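Local structure of Serpin48 (3OZQ) at residues E58-R61 / Q62-F66; E79-S82 / K83-N86; Q110-A113 / V114-G118; S275-F279 / K280-K284; A296-S299 / G300-G303. The protein belongs to the serpin family and specifically inhibits the serine protease SPE in the innate immunity of the beetle Tenebrio molitor. All blocks are in the same frame, centred on the assembly; numbering follows the deposited sequence.

Interaction 1 of 5, residues E58-R61 / Q62-F66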
loop_
_atom_site.group_PDB
_atom_site.type_symbol
_atom_site.label_atom_id
_atom_site.label_comp_id
_atom_site.label_asym_id
_atom_site.label_seq_id
_atom_site.Cartn_x
_atom_site.Cartn_y
_atom_site.Cartn_z
ATOM N N GLU A 58 -20.396 4.959 10.714
ATOM C CA GLU A 58 -20.570 3.569 11.115
ATOM C C GLU A 58 -20.263 2.607 9.972
ATOM O O GLU A 58 -19.671 1.553 10.183
ATOM C CB GLU A 58 -21.990 3.340 11.641
ATOM C CG GLU A 58 -22.255 1.915 12.115
ATOM C CD GLU A 58 -21.329 1.489 13.240
ATOM O OE1 GLU A 58 -20.722 2.371 13.889
ATOM O OE2 GLU A 58 -21.204 0.265 13.472
ATOM N N GLU A 59 -20.687 2.966 8.765
ATOM C CA GLU A 59 -20.362 2.194 7.574
ATOM C C GLU A 59 -18.855 2.043 7.447
ATOM O O GLU A 59 -18.337 0.930 7.399
ATOM C CB GLU A 59 -20.901 2.883 6.323
ATOM C CG GLU A 59 -22.136 2.250 5.726
ATOM C CD GLU A 59 -22.602 2.982 4.483
ATOM O OE1 GLU A 59 -21.873 3.887 4.016
ATOM O OE2 GLU A 59 -23.698 2.662 3.975
ATOM N N ILE A 60 -18.145 3.166 7.401
ATOM C CA ILE A 60 -16.688 3.133 7.280
ATOM C C ILE A 60 -16.098 2.188 8.317
ATOM O O ILE A 60 -15.152 1.442 8.036
ATOM C CB ILE A 60 -16.088 4.531 7.446
ATOM C CG1 ILE A 60 -16.507 5.419 6.264
ATOM C CG2 ILE A 60 -14.582 4.478 7.536
ATOM C CD1 ILE A 60 -16.200 6.872 6.466
ATOM N N ARG A 61 -16.668 2.211 9.515
ATOM C CA ARG A 61 -16.191 1.357 10.597
ATOM C C ARG A 61 -16.417 -0.113 10.253
ATOM O O ARG A 61 -15.553 -0.955 10.483
ATOM C CB ARG A 61 -16.914 1.706 11.899
ATOM C CG ARG A 61 -16.123 1.404 13.162
ATOM C CD ARG A 61 -17.063 1.072 14.318
ATOM N NE ARG A 61 -17.741 -0.200 14.078
ATOM C CZ ARG A 61 -18.694 -0.714 14.850
ATOM N NH1 ARG A 61 -19.108 -0.065 15.933
ATOM N NH2 ARG A 61 -19.237 -1.885 14.528
ATOM N N GLN A 62 -17.593 -0.396 9.702
ATOM C CA GLN A 62 -18.008 -1.733 9.306
ATOM C C GLN A 62 -17.075 -2.295 8.254
ATOM O O GLN A 62 -16.678 -3.456 8.340
ATOM C CB GLN A 62 -19.449 -1.702 8.765
ATOM C CG GLN A 62 -19.966 -3.000 8.114
ATOM C CD GLN A 62 -21.019 -2.745 7.021
ATOM O OE1 GLN A 62 -21.353 -1.602 6.724
ATOM N NE2 GLN A 62 -21.525 -3.811 6.413
ATOM N N VAL A 63 -16.718 -1.487 7.256
ATOM C CA VAL A 63 -15.870 -1.993 6.173
ATOM C C VAL A 63 -14.410 -2.147 6.592
ATOM O O VAL A 63 -13.727 -3.074 6.169
ATOM C CB VAL A 63 -16.006 -1.177 4.852
ATOM C CG1 VAL A 63 -16.842 0.050 5.069
ATOM C CG2 VAL A 63 -14.636 -0.826 4.290
ATOM N N LEU A 64 -13.931 -1.249 7.438
ATOM C CA LEU A 64 -12.579 -1.393 7.932
ATOM C C LEU A 64 -12.553 -2.550 8.919
ATOM O O LEU A 64 -11.495 -2.899 9.445
ATOM C CB LEU A 64 -12.089 -0.095 8.575
ATOM C CG LEU A 64 -11.858 1.062 7.590
ATOM C CD1 LEU A 64 -11.261 2.259 8.309
ATOM C CD2 LEU A 64 -10.963 0.640 6.438
ATOM N N HIS A 65 -13.726 -3.159 9.122
ATOM C CA HIS A 65 -13.934 -4.173 10.156
ATOM C C HIS A 65 -13.109 -3.745 11.370
ATOM O O HIS A 65 -12.494 -4.558 12.060
ATOM C CB HIS A 65 -13.621 -5.608 9.659
ATOM C CG HIS A 65 -14.782 -6.294 8.976
ATOM N ND1 HIS A 65 -15.825 -6.860 9.675
ATOM C CD2 HIS A 65 -15.046 -6.532 7.665
ATOM C CE1 HIS A 65 -16.687 -7.399 8.827
ATOM N NE2 HIS A 65 -16.245 -7.209 7.600
ATOM N N PHE A 66 -13.112 -2.434 11.594
ATOM C CA PHE A 66 -12.421 -1.783 12.704
ATOM C C PHE A 66 -13.279 -1.729 13.973
ATOM O O PHE A 66 -14.502 -1.846 13.908
ATOM C CB PHE A 66 -12.035 -0.361 12.307
ATOM C CG PHE A 66 -10.860 0.169 13.060
ATOM C CD1 PHE A 66 -10.203 -0.626 13.990
ATOM C CD2 PHE A 66 -10.404 1.457 12.839
ATOM C CE1 PHE A 66 -9.115 -0.148 14.692
ATOM C CE2 PHE A 66 -9.316 1.946 13.535
ATOM C CZ PHE A 66 -8.666 1.142 14.463
#
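Ile60 and Leu64 lie side by side one helical turn apart, both pointing the same way. CG2 of Ile60 meets CD1 of Leu64 at 4.1 Å. Leu64 carries CG beside its own backbone N (chi1 -69°), which lays the branch back over the Ile60 carbonyl. CG of Leu64 is 3.3 Å from Ile60 O. The same oxygen accepts from Leu64 N at 3.0 Å. Gln62 N gives an equivalent bond to Glu58 O, and Val63 N gives one to Glu59 O. The side chains of Glu59 and Gln62 pass at a slant, with CG of Glu59 4.1 Å from OE1 of Gln62. The Glu59 carboxylate is occupied elsewhere: OE1 accepts from the backbone N of Lys289 and Lys290. Arg61 bends at chi3 (68°). Its guanidinium lies under OE2 of Glu58, which sits 3.0 Å above the plane and over its centre. This pairing rests on charge, because no N-H points at the oxygen. Farther out, Ile60 and Leu64 pack on Leu45 of helix 38-50. Phe66 meets the ring of Phe11 and touches helix 70-83. Two closing bonds, Phe66 N to Arg61 O and a weak one from His65 N to Gln62 O, are less sure, because both N atoms are crowded in the model. With His65 at positive phi, they make the Schellman motif that ends helix 54-63.

Interaction 2 of 5, residues E79-S82 / K83-N86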
loop_
_atom_site.group_PDB
_atom_site.type_symbol
_atom_site.label_atom_id
_atom_site.label_comp_id
_atom_site.label_asym_id
_atom_site.label_seq_id
_atom_site.Cartn_x
_atom_site.Cartn_y
_atom_site.Cartn_z
ATOM N N GLU A 79 -0.743 3.701 17.392
ATOM C CA GLU A 79 0.377 2.797 17.687
ATOM C C GLU A 79 1.067 2.265 16.424
ATOM O O GLU A 79 2.287 2.368 16.287
ATOM C CB GLU A 79 -0.033 1.647 18.623
ATOM C CG GLU A 79 1.166 0.789 19.089
ATOM C CD GLU A 79 0.824 -0.189 20.220
ATOM O OE1 GLU A 79 0.263 -1.270 19.928
ATOM O OE2 GLU A 79 1.123 0.115 21.403
ATOM N N VAL A 80 0.299 1.702 15.500
ATOM C CA VAL A 80 0.899 1.182 14.272
ATOM C C VAL A 80 1.701 2.260 13.542
ATOM O O VAL A 80 2.864 2.052 13.196
ATOM C CB VAL A 80 -0.143 0.557 13.320
ATOM C CG1 VAL A 80 -0.741 -0.692 13.936
ATOM C CG2 VAL A 80 -1.229 1.559 12.986
ATOM N N LEU A 81 1.094 3.420 13.321
ATOM C CA LEU A 81 1.781 4.484 12.597
ATOM C C LEU A 81 3.103 4.915 13.241
ATOM O O LEU A 81 4.071 5.216 12.544
ATOM C CB LEU A 81 0.874 5.697 12.415
ATOM C CG LEU A 81 -0.141 5.606 11.277
ATOM C CD1 LEU A 81 -0.940 6.900 11.215
ATOM C CD2 LEU A 81 0.557 5.323 9.952
ATOM N N SER A 82 3.136 4.964 14.566
ATOM C CA SER A 82 4.345 5.373 15.271
ATOM C C SER A 82 5.501 4.381 15.072
ATOM O O SER A 82 6.671 4.755 15.129
ATOM C CB SER A 82 4.054 5.541 16.763
ATOM O OG SER A 82 3.828 4.280 17.371
ATOM N N LYS A 83 5.176 3.115 14.847
ATOM C CA LYS A 83 6.211 2.089 14.721
ATOM C C LYS A 83 6.792 1.965 13.309
ATOM O O LYS A 83 7.923 1.511 13.136
ATOM C CB LYS A 83 5.686 0.738 15.205
ATOM C CG LYS A 83 5.379 0.720 16.692
ATOM C CD LYS A 83 4.719 -0.575 17.119
ATOM C CE LYS A 83 4.401 -0.543 18.608
ATOM N NZ LYS A 83 3.939 -1.863 19.121
ATOM N N LEU A 84 6.028 2.370 12.303
ATOM C CA LEU A 84 6.506 2.301 10.923
ATOM C C LEU A 84 7.648 3.299 10.674
ATOM O O LEU A 84 8.000 3.595 9.524
ATOM C CB LEU A 84 5.354 2.520 9.940
ATOM C CG LEU A 84 4.099 1.699 10.257
ATOM C CD1 LEU A 84 3.092 1.806 9.132
ATOM C CD2 LEU A 84 4.434 0.257 10.519
ATOM N N THR A 85 8.196 3.831 11.765
ATOM C CA THR A 85 9.446 4.584 11.723
ATOM C C THR A 85 10.496 3.830 12.534
ATOM O O THR A 85 10.320 3.585 13.729
ATOM C CB THR A 85 9.299 6.032 12.248
ATOM O OG1 THR A 85 10.566 6.701 12.159
ATOM C CG2 THR A 85 8.812 6.049 13.701
ATOM N N ASN A 86 11.575 3.453 11.863
ATOM C CA ASN A 86 12.599 2.593 12.428
ATOM C C ASN A 86 13.934 3.262 12.158
ATOM O O ASN A 86 13.998 4.267 11.443
ATOM C CB ASN A 86 12.545 1.213 11.749
ATOM C CG ASN A 86 13.286 0.120 12.528
ATOM O OD1 ASN A 86 14.432 -0.228 12.215
ATOM N ND2 ASN A 86 12.614 -0.452 13.522
#
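Lys83 runs fully extended alongside Glu79, one turn back on the helix, and the two chains point the same way. CE of Lys83 touches CG of Glu79 at 3.5 Å. The charged ends are farther apart: NZ of Lys83 is 3.8 Å from OE1 of Glu79, a long salt bridge. The stronger partner of that carboxylate oxygen is NE2 of Gln9. Lys83 has CG beside its backbone N (chi1 -66°), and this sends the aliphatic chain back past the Glu79 carbonyl. Lys83 N is shared between two acceptors. It binds Val80 O at 3.0 Å, coming from above the carbonyl plane, and Glu79 O weakly at 3.3 Å. Glu79 O has a second donor in OG of Ser82, at 2.7 Å. The hydroxyl thus folds back onto the last turn of its own helix.

Leu84 is the first residue to leave helical backbone angles. Its N makes two weak bonds, to Val80 O at 3.3 Å and to Leu81 O at 3.5 Å. The helix therefore frays through a mixture of i-to-i+4 and i-to-i+3 bonds. CD1 of Leu84 makes a loose apolar contact with CD2 of Leu81, at 4.4 Å. At Thr85 the backbone becomes extended, and in Asn86 OD1 accepts from the backbone N of Glu88. Helix 70-83 lies here against helix 38-50, where Val80, Leu81 and Leu84 all touch Phe39. The chain then goes on to strand 90-100.

Interaction 3 of 5, residues Q110-A113 / V114-G118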
loop_
_atom_site.group_PDB
_atom_site.type_symbol
_atom_site.label_atom_id
_atom_site.label_comp_id
_atom_site.label_asym_id
_atom_site.label_seq_id
_atom_site.Cartn_x
_atom_site.Cartn_y
_atom_site.Cartn_z
ATOM N N GLN A 110 -8.071 19.210 12.300
ATOM C CA GLN A 110 -6.710 19.397 11.803
ATOM C C GLN A 110 -5.707 18.890 12.822
ATOM O O GLN A 110 -4.579 18.547 12.488
ATOM C CB GLN A 110 -6.426 20.869 11.540
ATOM C CG GLN A 110 -7.332 21.517 10.526
ATOM C CD GLN A 110 -6.941 22.950 10.282
ATOM O OE1 GLN A 110 -6.447 23.300 9.210
ATOM N NE2 GLN A 110 -7.139 23.790 11.289
ATOM N N LYS A 111 -6.129 18.877 14.076
ATOM C CA LYS A 111 -5.256 18.524 15.173
ATOM C C LYS A 111 -5.175 17.007 15.291
ATOM O O LYS A 111 -4.099 16.444 15.508
ATOM C CB LYS A 111 -5.794 19.154 16.466
ATOM C CG LYS A 111 -5.180 18.621 17.750
ATOM C CD LYS A 111 -5.664 19.414 18.954
ATOM C CE LYS A 111 -5.008 18.936 20.249
ATOM N NZ LYS A 111 -5.314 19.848 21.393
ATOM N N ILE A 112 -6.315 16.347 15.135
ATOM C CA ILE A 112 -6.360 14.902 15.255
ATOM C C ILE A 112 -5.682 14.246 14.052
ATOM O O ILE A 112 -5.065 13.185 14.175
ATOM C CB ILE A 112 -7.805 14.394 15.439
ATOM C CG1 ILE A 112 -7.806 12.947 15.938
ATOM C CG2 ILE A 112 -8.593 14.532 14.158
ATOM C CD1 ILE A 112 -9.181 12.443 16.321
ATOM N N ALA A 113 -5.775 14.900 12.897
ATOM C CA ALA A 113 -5.077 14.455 11.697
ATOM C C ALA A 113 -3.583 14.302 11.974
ATOM O O ALA A 113 -2.978 13.262 11.684
ATOM C CB ALA A 113 -5.301 15.448 10.563
ATOM N N VAL A 114 -3.000 15.355 12.535
ATOM C CA VAL A 114 -1.585 15.376 12.878
ATOM C C VAL A 114 -1.256 14.445 14.042
ATOM O O VAL A 114 -0.411 13.561 13.926
ATOM C CB VAL A 114 -1.136 16.799 13.267
ATOM C CG1 VAL A 114 0.310 16.785 13.755
ATOM C CG2 VAL A 114 -1.308 17.746 12.094
ATOM N N GLU A 115 -1.929 14.652 15.167
ATOM C CA GLU A 115 -1.595 13.936 16.392
ATOM C C GLU A 115 -1.807 12.421 16.312
ATOM O O GLU A 115 -0.999 11.652 16.835
ATOM C CB GLU A 115 -2.333 14.551 17.593
ATOM C CG GLU A 115 -1.758 15.914 17.998
ATOM C CD GLU A 115 -2.668 16.735 18.903
ATOM O OE1 GLU A 115 -3.589 16.161 19.528
ATOM O OE2 GLU A 115 -2.457 17.968 18.983
ATOM N N VAL A 116 -2.871 11.989 15.645
ATOM C CA VAL A 116 -3.231 10.574 15.653
ATOM C C VAL A 116 -2.971 9.837 14.338
ATOM O O VAL A 116 -2.429 8.731 14.348
ATOM C CB VAL A 116 -4.709 10.367 16.024
ATOM C CG1 VAL A 116 -5.104 8.912 15.836
ATOM C CG2 VAL A 116 -4.968 10.825 17.463
ATOM N N TYR A 117 -3.361 10.439 13.216
ATOM C CA TYR A 117 -3.464 9.691 11.957
ATOM C C TYR A 117 -2.366 9.973 10.942
ATOM O O TYR A 117 -2.468 9.553 9.788
ATOM C CB TYR A 117 -4.815 9.942 11.290
ATOM C CG TYR A 117 -6.009 9.418 12.038
ATOM C CD1 TYR A 117 -6.579 8.199 11.714
ATOM C CD2 TYR A 117 -6.592 10.165 13.055
ATOM C CE1 TYR A 117 -7.693 7.732 12.393
ATOM C CE2 TYR A 117 -7.688 9.704 13.737
ATOM C CZ TYR A 117 -8.241 8.491 13.402
ATOM O OH TYR A 117 -9.350 8.043 14.095
ATOM N N GLY A 118 -1.325 10.682 11.356
ATOM C CA GLY A 118 -0.211 10.973 10.475
ATOM C C GLY A 118 -0.630 11.580 9.149
ATOM O O GLY A 118 -0.115 11.217 8.087
#
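Glu115 N bonds to Lys111 O at 2.8 Å and Val116 N to Ile112 O at 2.9 Å, while Tyr117 N makes two weak bonds, to Ile112 O and Ala113 O. The Lys111 and Glu115 side chains pass each other at a slant. The Lys111 methylenes, not its ammonium group, pack tightly on the carboxylate: CE of Lys111 is only 3.0 Å from OE2 of Glu115. NZ of Lys111 stays 4.2 Å from that oxygen, beyond a salt bridge. The opposite charges probably attract at a distance, without direct contact. On the side toward helix 70-83, where it touches Glu74, Ile112 puts CG1 anti to its backbone N (chi1 -165°). From there CG1 touches two residues, CG2 of Val116 and CE2 of Tyr117, each at 3.9 Å. All three side chains point the same way. The Tyr117 ring has CG1 of Val116 on one face, 3.3 Å above the plane and offset toward the rim. Ile112 O lies at the ring edge, in its plane. Gly118 then takes positive phi, and Ala113 joins Ala119 by a backbone bond. Tyr117 is buried between two helices, touching Val77 of helix 70-83 and Leu47 of helix 38-50. Helix 107-115 itself links strand 90-100 to strand 120-124, which pair in parallel.

Interaction 4 of 5, residues S275-F279 / K280-K284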
loop_
_atom_site.group_PDB
_atom_site.type_symbol
_atom_site.label_atom_id
_atom_site.label_comp_id
_atom_site.label_asym_id
_atom_site.label_seq_id
_atom_site.Cartn_x
_atom_site.Cartn_y
_atom_site.Cartn_z
ATOM N N SER A 275 1.986 3.206 -9.198
ATOM C CA SER A 275 0.542 3.069 -9.328
ATOM C C SER A 275 -0.214 4.265 -8.775
ATOM O O SER A 275 0.231 4.912 -7.831
ATOM C CB SER A 275 0.055 1.785 -8.652
ATOM O OG SER A 275 0.599 0.639 -9.299
ATOM N N THR A 276 -1.359 4.551 -9.386
ATOM C CA THR A 276 -2.289 5.538 -8.876
ATOM C C THR A 276 -3.622 4.815 -8.747
ATOM O O THR A 276 -4.114 4.238 -9.710
ATOM C CB THR A 276 -2.401 6.762 -9.813
ATOM O OG1 THR A 276 -1.117 7.388 -9.935
ATOM C CG2 THR A 276 -3.408 7.767 -9.270
ATOM N N VAL A 277 -4.181 4.803 -7.545
ATOM C CA VAL A 277 -5.382 4.029 -7.281
ATOM C C VAL A 277 -6.557 4.914 -6.829
ATOM O O VAL A 277 -6.436 5.717 -5.908
ATOM C CB VAL A 277 -5.114 2.919 -6.228
ATOM C CG1 VAL A 277 -6.392 2.156 -5.899
ATOM C CG2 VAL A 277 -4.019 1.979 -6.715
ATOM N N ASP A 278 -7.678 4.754 -7.520
ATOM C CA ASP A 278 -8.924 5.371 -7.163
ATOM C C ASP A 278 -9.529 4.518 -6.068
ATOM O O ASP A 278 -10.112 3.479 -6.347
ATOM C CB ASP A 278 -9.862 5.373 -8.358
ATOM C CG ASP A 278 -11.201 6.012 -8.041
ATOM O OD1 ASP A 278 -11.497 6.245 -6.839
ATOM O OD2 ASP A 278 -11.952 6.302 -9.000
ATOM N N PHE A 279 -9.380 4.969 -4.832
ATOM C CA PHE A 279 -9.909 4.231 -3.684
ATOM C C PHE A 279 -11.408 4.446 -3.443
ATOM O O PHE A 279 -12.028 3.689 -2.700
ATOM C CB PHE A 279 -9.095 4.509 -2.416
ATOM C CG PHE A 279 -8.075 3.433 -2.112
ATOM C CD1 PHE A 279 -8.437 2.312 -1.373
ATOM C CD2 PHE A 279 -6.774 3.541 -2.565
ATOM C CE1 PHE A 279 -7.505 1.290 -1.105
ATOM C CE2 PHE A 279 -5.832 2.528 -2.301
ATOM C CZ PHE A 279 -6.203 1.412 -1.558
ATOM N N LYS A 280 -11.995 5.463 -4.063
ATOM C CA LYS A 280 -13.451 5.621 -3.988
ATOM C C LYS A 280 -14.134 4.442 -4.672
ATOM O O LYS A 280 -15.064 3.843 -4.149
ATOM C CB LYS A 280 -13.914 6.930 -4.643
ATOM C CG LYS A 280 -15.424 7.000 -4.755
ATOM C CD LYS A 280 -15.924 8.338 -5.304
ATOM C CE LYS A 280 -17.446 8.440 -5.181
ATOM N NZ LYS A 280 -18.067 9.408 -6.152
ATOM N N LYS A 281 -13.674 4.148 -5.877
ATOM C CA LYS A 281 -14.112 2.976 -6.623
ATOM C C LYS A 281 -13.935 1.706 -5.796
ATOM O O LYS A 281 -14.854 0.891 -5.696
ATOM C CB LYS A 281 -13.305 2.865 -7.915
ATOM C CG LYS A 281 -13.615 1.625 -8.736
ATOM C CD LYS A 281 -12.867 1.623 -10.058
ATOM C CE LYS A 281 -13.188 2.847 -10.872
ATOM N NZ LYS A 281 -12.368 2.893 -12.121
ATOM N N VAL A 282 -12.759 1.541 -5.201
ATOM C CA VAL A 282 -12.512 0.362 -4.376
ATOM C C VAL A 282 -13.494 0.312 -3.202
ATOM O O VAL A 282 -14.199 -0.680 -3.023
ATOM C CB VAL A 282 -11.058 0.305 -3.849
ATOM C CG1 VAL A 282 -10.898 -0.804 -2.801
ATOM C CG2 VAL A 282 -10.071 0.110 -4.998
ATOM N N LEU A 283 -13.552 1.393 -2.422
ATOM C CA LEU A 283 -14.309 1.386 -1.176
ATOM C C LEU A 283 -15.811 1.222 -1.405
ATOM O O LEU A 283 -16.510 0.636 -0.578
ATOM C CB LEU A 283 -13.999 2.628 -0.335
ATOM C CG LEU A 283 -12.548 2.601 0.151
ATOM C CD1 LEU A 283 -12.139 3.906 0.833
ATOM C CD2 LEU A 283 -12.347 1.404 1.084
ATOM N N LYS A 284 -16.293 1.720 -2.537
ATOM C CA LYS A 284 -17.697 1.553 -2.893
ATOM C C LYS A 284 -18.069 0.082 -3.014
ATOM O O LYS A 284 -19.121 -0.329 -2.537
ATOM C CB LYS A 284 -18.056 2.311 -4.180
ATOM C CG LYS A 284 -18.350 3.802 -3.956
ATOM C CD LYS A 284 -18.818 4.503 -5.234
ATOM C CE LYS A 284 -20.332 4.445 -5.381
ATOM N NZ LYS A 284 -21.030 5.555 -4.658
#
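Val277 reaches Val282 across the junction of strand and helix, CG1 to CG2, at 4.3 Å. Strand 260-278 runs without a linker into helix 279-286, their local axes 48° apart, and Asp278 caps the start of the helix. Val277 also keeps the segment in the sheet, through backbone bonds to Gln315 of strand 310-321, and its side chain touches Val26 of helix 10-29.

Asp278 is the N-cap. With CG anti to the backbone N (chi1 180°), the carboxylate reaches forward to the N-H groups of Lys280 and Lys281. OD1 accepts from both. The bond from Lys281 N is 3.2 Å and nearly straight, and it arrives from above the carboxylate plane. The one from Lys280 N is shorter, 2.9 Å, but bent and weak. The carboxylate lies at the N-terminal end of the helix, where its charge would probably be stabilised by the helix dipole. The Lys281 side chain crosses Asp278 at about a right angle. Its NZ stays 4.6 Å from OD2 of Asp278, so the opposite charges are near but do not pair. Asp278 O takes a further weak bond from Val282 N.

Phe279 is buried and turns its ring into the core, against Val22 of helix 10-29 and Ile313 of strand 310-321. CD1 of Phe279 meets CB of Val282 at 4.1 Å. CG of Leu283 lies at the ring edge, 4.4 Å from CD1 of Phe279. The next carbonyl along makes a shorter bond: Phe279 O accepts from Leu283 N at 2.8 Å.

Interaction 5 of 5, residues A296-S299 / G300-G303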
loop_
_atom_site.group_PDB
_atom_site.type_symbol
_atom_site.label_atom_id
_atom_site.label_comp_id
_atom_site.label_asym_id
_atom_site.label_seq_id
_atom_site.Cartn_x
_atom_site.Cartn_y
_atom_site.Cartn_z
ATOM N N ALA A 296 -24.575 11.845 3.199
ATOM C CA ALA A 296 -23.267 11.937 3.837
ATOM C C ALA A 296 -23.246 12.895 5.007
ATOM O O ALA A 296 -23.846 13.974 4.955
ATOM C CB ALA A 296 -22.201 12.322 2.819
ATOM N N ASP A 297 -22.544 12.507 6.064
ATOM C CA ASP A 297 -22.416 13.365 7.222
ATOM C C ASP A 297 -20.981 13.540 7.683
ATOM O O ASP A 297 -20.510 12.819 8.567
ATOM C CB ASP A 297 -23.292 12.876 8.385
ATOM C CG ASP A 297 -23.435 13.923 9.481
ATOM O OD1 ASP A 297 -22.670 14.918 9.455
ATOM O OD2 ASP A 297 -24.309 13.749 10.367
ATOM N N LEU A 298 -20.308 14.523 7.089
ATOM C CA LEU A 298 -18.949 14.888 7.450
ATOM C C LEU A 298 -18.879 16.125 8.337
ATOM O O LEU A 298 -17.885 16.858 8.295
ATOM C CB LEU A 298 -18.117 15.164 6.195
ATOM C CG LEU A 298 -18.146 14.233 4.983
ATOM C CD1 LEU A 298 -16.790 14.289 4.330
ATOM C CD2 LEU A 298 -18.516 12.819 5.325
ATOM N N SER A 299 -19.922 16.350 9.136
ATOM C CA SER A 299 -20.025 17.550 9.981
ATOM C C SER A 299 -18.918 17.671 11.029
ATOM O O SER A 299 -18.730 18.733 11.622
ATOM C CB SER A 299 -21.403 17.631 10.660
ATOM O OG SER A 299 -21.734 16.432 11.351
ATOM N N GLY A 300 -18.212 16.571 11.278
ATOM C CA GLY A 300 -17.053 16.593 12.151
ATOM C C GLY A 300 -15.856 17.239 11.482
ATOM O O GLY A 300 -14.902 17.629 12.142
ATOM N N ILE A 301 -15.899 17.365 10.163
ATOM C CA ILE A 301 -14.799 17.998 9.457
ATOM C C ILE A 301 -15.084 19.496 9.309
ATOM O O ILE A 301 -14.267 20.340 9.684
ATOM C CB ILE A 301 -14.555 17.330 8.088
ATOM C CG1 ILE A 301 -14.114 15.874 8.294
ATOM C CG2 ILE A 301 -13.517 18.104 7.283
ATOM C CD1 ILE A 301 -14.210 15.018 7.056
ATOM N N ALA A 302 -16.258 19.814 8.775
ATOM C CA ALA A 302 -16.679 21.206 8.617
ATOM C C ALA A 302 -18.103 21.257 8.116
ATOM O O ALA A 302 -18.599 20.295 7.534
ATOM C CB ALA A 302 -15.747 21.945 7.652
ATOM N N GLY A 303 -18.767 22.384 8.363
ATOM C CA GLY A 303 -20.133 22.574 7.923
ATOM C C GLY A 303 -21.134 21.704 8.651
ATOM O O GLY A 303 -20.837 21.116 9.689
#
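The peptide carbonyl of Leu298 meets two N-H groups of the following residues. Ile301 N approaches its oxygen from above the carbonyl plane, at 2.8 Å. Ala302 N adds a weak bond to Leu298 O at 3.4 Å. The second flat group is the Asp297 carboxylate, which is approached close to its plane and not over a face. OG of Ser299 comes to OD1 on the syn side, and Ser299 N comes to OD1 nearly in line with its C-O bond.

Two small motifs follow one another. Asp297 to Ser299 form an Asx turn, in which OD1 of Asp297 accepts from Ser299 N at 3.1 Å. Leu298 to Ile301 form a type I beta turn, closed by the Ile301 N to Leu298 O bond, with Ser299 and Gly300 at its corners. The Ser299 hydroxyl lies between its backbone N and carbonyl carbon (chi1 52°). That places it beside its own N-H, so both donors grip the same oxygen.

After the turn, Ala302 is extended and Gly303 has positive phi. O of Gly303 comes back to CB of Ser299, at 3.7 Å. In the chain the loop follows helix 279-286 and precedes strand 310-321. Arg106, just ahead of helix 107-115, holds the loop through NE to Ser299 O and a backbone bond to Ile301. Leu298 touches Cys52, and Asp297 and Ser299 touch Arg53. Leu298 and Ile301 lie side by side on the buried side of the turn, and their CD1 atoms meet at 3.8 Å.

Overall arrangement
All five contacts are local and lie in series along the chain, so none nests in or crosses another. Interaction 1 closes the end of helix 54-63, and interaction 2 the end of the next helix, 70-83. Interaction 3 lies on the last part of helix 107-115 and the residues that follow. It touches interaction 2: CD1 of Leu81 packs on Tyr117 O at 3.4 Å. Helix 38-50 lies against residues of interactions 1, 2 and 3. Much later in the chain, interaction 4 turns strand 260-278 into helix 279-286. Interaction 5 shapes the loop beyond that helix, with its centre about 17 Å from those of interactions 1 and 3. Interactions 2 and 4 lie on opposite sides of the chain's centre.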